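Local coordinates for mutT/nudix family protein (Listeria innocua, PDB 3I9X) that probably acts as a hydrolase of the Nudix family, its Nudix domain making up most of this piece of a longer protein, at residues Phe104-Lys109 / Ile119-Tyr124. Residues are numbered along the deposited sequence; the frame is centred on the assembly and turned at random.
Sequences FGVFDK and ISRAFY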
loop_
_atom_site.group_PDB
_atom_site.type_symbol
_atom_site.label_atom_id
_atom_site.label_comp_id
_atom_site.label_asym_id
_atom_site.label_seq_id
_atom_site.Cartn_x
_atom_site.Cartn_y
_atom_site.Cartn_z
ATOM N N PHE A 104 -7.166 -1.759 -0.716
ATOM C CA PHE A 104 -7.704 -1.043 0.437
ATOM C C PHE A 104 -6.738 -0.817 1.545
ATOM O O PHE A 104 -7.046 -0.052 2.465
ATOM C CB PHE A 104 -9.014 -1.649 0.986
ATOM C CG PHE A 104 -8.829 -2.953 1.673
ATOM C CD1 PHE A 104 -8.675 -3.006 3.029
ATOM C CD2 PHE A 104 -8.796 -4.114 0.969
ATOM C CE1 PHE A 104 -8.478 -4.187 3.655
ATOM C CE2 PHE A 104 -8.621 -5.357 1.634
ATOM C CZ PHE A 104 -8.468 -5.376 2.952
ATOM N N GLY A 105 -5.609 -1.495 1.520
ATOM C CA GLY A 105 -4.500 -1.022 2.353
ATOM C C GLY A 105 -3.182 -1.739 2.203
ATOM O O GLY A 105 -2.954 -2.523 1.261
ATOM N N VAL A 106 -2.299 -1.391 3.120
ATOM C CA VAL A 106 -1.049 -2.094 3.340
ATOM C C VAL A 106 -1.101 -2.530 4.814
ATOM O O VAL A 106 -1.566 -1.791 5.658
ATOM C CB VAL A 106 0.140 -1.191 2.999
ATOM C CG1 VAL A 106 1.403 -1.903 3.170
ATOM C CG2 VAL A 106 0.025 -0.743 1.526
ATOM N N PHE A 107 -0.703 -3.752 5.087
ATOM C CA PHE A 107 -0.629 -4.261 6.437
ATOM C C PHE A 107 0.824 -4.554 6.642
ATOM O O PHE A 107 1.361 -5.425 6.001
ATOM C CB PHE A 107 -1.551 -5.463 6.605
ATOM C CG PHE A 107 -2.964 -5.066 6.563
ATOM C CD1 PHE A 107 -3.648 -4.773 7.738
ATOM C CD2 PHE A 107 -3.558 -4.816 5.352
ATOM C CE1 PHE A 107 -4.965 -4.308 7.675
ATOM C CE2 PHE A 107 -4.859 -4.349 5.274
ATOM C CZ PHE A 107 -5.561 -4.109 6.434
ATOM N N ASP A 108 1.458 -3.706 7.436
ATOM C CA ASP A 108 2.897 -3.721 7.618
ATOM C C ASP A 108 3.309 -3.658 9.104
ATOM O O ASP A 108 4.477 -3.612 9.399
ATOM C CB ASP A 108 3.534 -2.577 6.814
ATOM C CG ASP A 108 3.041 -1.205 7.241
ATOM O OD1 ASP A 108 2.150 -1.122 8.086
ATOM O OD2 ASP A 108 3.516 -0.187 6.689
ATOM N N LYS A 109 2.340 -3.689 10.013
ATOM C CA LYS A 109 2.582 -3.593 11.444
ATOM C C LYS A 109 3.618 -4.616 11.908
ATOM O O LYS A 109 3.519 -5.809 11.589
ATOM C CB LYS A 109 1.278 -3.756 12.229
ATOM N N ILE A 119 5.242 -7.720 4.423
ATOM C CA ILE A 119 4.395 -6.584 4.121
ATOM C C ILE A 119 3.308 -7.095 3.192
ATOM O O ILE A 119 3.611 -7.755 2.166
ATOM C CB ILE A 119 5.206 -5.494 3.429
ATOM C CG1 ILE A 119 6.289 -4.957 4.391
ATOM C CG2 ILE A 119 4.316 -4.362 2.936
ATOM C CD1 ILE A 119 7.616 -4.657 3.658
ATOM N N SER A 120 2.055 -6.872 3.599
ATOM C CA SER A 120 0.902 -7.278 2.814
ATOM C C SER A 120 0.213 -6.117 2.113
ATOM O O SER A 120 -0.182 -5.175 2.752
ATOM C CB SER A 120 -0.132 -7.964 3.703
ATOM O OG SER A 120 -1.384 -7.946 3.055
ATOM N N ARG A 121 0.020 -6.244 0.810
ATOM C CA ARG A 121 -0.807 -5.367 0.022
ATOM C C ARG A 121 -2.199 -6.011 -0.105
ATOM O O ARG A 121 -2.372 -7.106 -0.643
ATOM C CB ARG A 121 -0.129 -5.140 -1.335
ATOM C CG ARG A 121 -0.829 -4.196 -2.369
ATOM C CD ARG A 121 -1.450 -3.066 -1.765
ATOM N NE ARG A 121 -1.700 -1.977 -2.694
ATOM C CZ ARG A 121 -2.344 -0.855 -2.365
ATOM N NH1 ARG A 121 -2.822 -0.682 -1.140
ATOM N NH2 ARG A 121 -2.494 0.116 -3.271
ATOM N N ALA A 122 -3.203 -5.348 0.432
ATOM C CA ALA A 122 -4.514 -5.956 0.521
ATOM C C ALA A 122 -5.506 -5.371 -0.486
ATOM O O ALA A 122 -5.528 -4.159 -0.731
ATOM C CB ALA A 122 -5.009 -5.834 1.900
ATOM N N PHE A 123 -6.277 -6.241 -1.101
ATOM C CA PHE A 123 -7.259 -5.862 -2.087
ATOM C C PHE A 123 -8.594 -6.478 -1.682
ATOM O O PHE A 123 -8.600 -7.545 -1.026
ATOM C CB PHE A 123 -6.896 -6.450 -3.451
ATOM C CG PHE A 123 -5.572 -5.958 -4.038
ATOM C CD1 PHE A 123 -5.543 -4.905 -4.972
ATOM C CD2 PHE A 123 -4.387 -6.619 -3.751
ATOM C CE1 PHE A 123 -4.350 -4.466 -5.541
ATOM C CE2 PHE A 123 -3.175 -6.201 -4.320
ATOM C CZ PHE A 123 -3.155 -5.112 -5.207
ATOM N N TYR A 124 -9.708 -5.862 -2.081
ATOM C CA TYR A 124 -10.979 -6.593 -2.107
ATOM C C TYR A 124 -11.578 -6.732 -3.492
ATOM O O TYR A 124 -11.269 -5.974 -4.382
ATOM C CB TYR A 124 -12.010 -5.966 -1.196
ATOM C CG TYR A 124 -12.646 -4.636 -1.597
ATOM C CD1 TYR A 124 -13.718 -4.579 -2.469
ATOM C CD2 TYR A 124 -12.237 -3.464 -0.996
ATOM C CE1 TYR A 124 -14.349 -3.360 -2.753
ATOM C CE2 TYR A 124 -12.839 -2.242 -1.280
ATOM C CZ TYR A 124 -13.896 -2.193 -2.153
ATOM O OH TYR A 124 -14.468 -0.961 -2.421
#
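Phe104 lays one face of its ring over the methyl of Ala122, a CH-pi contact with CB 4.0 Å from the centroid of the Phe104 ring. Its CG sits between the backbone N and the carbonyl carbon (chi1 71°), and the ring edge points at the backbone of Phe123 and Tyr124, CE2 of Phe104 lying 3.4 Å from Phe123 O. CE2 of Phe107 reaches the same methyl from a different side, 3.7 Å from Ala122 CB, while helix 161-177 packs on both phenylalanines. These contacts sit on the antiparallel hairpin of strands 102-107 and 118-126, the second of which also pairs in parallel with strand 27-40 in the sheet of the Nudix domain. A classic beta bulge sets Phe104 and Gly105 both against Ala122: Phe104 N bonds Ala122 O at 2.9 Å, and Gly105 N reaches it only weakly. On the opposite sheet face, Arg121 bends at CB-CG (chi2 38°), which puts CD near Gly105 O, and crosses Val106 at about a right angle; its NH1 donates to Gly105 O at 3.0 Å, the oxygen lying in the guanidinium plane. Val106 CG1 meets Ile119 CG2 side by side, and Val106 of the second subunit packs on this face. Ser120 OG bonds Asp31 of strand 27-40. Gly105 O is gripped from opposite faces of its carbonyl plane, by Ala122 N and Arg121 NH1, a pairing that ties the guanidinium to the bulged backbone and probably polarises that carbonyl.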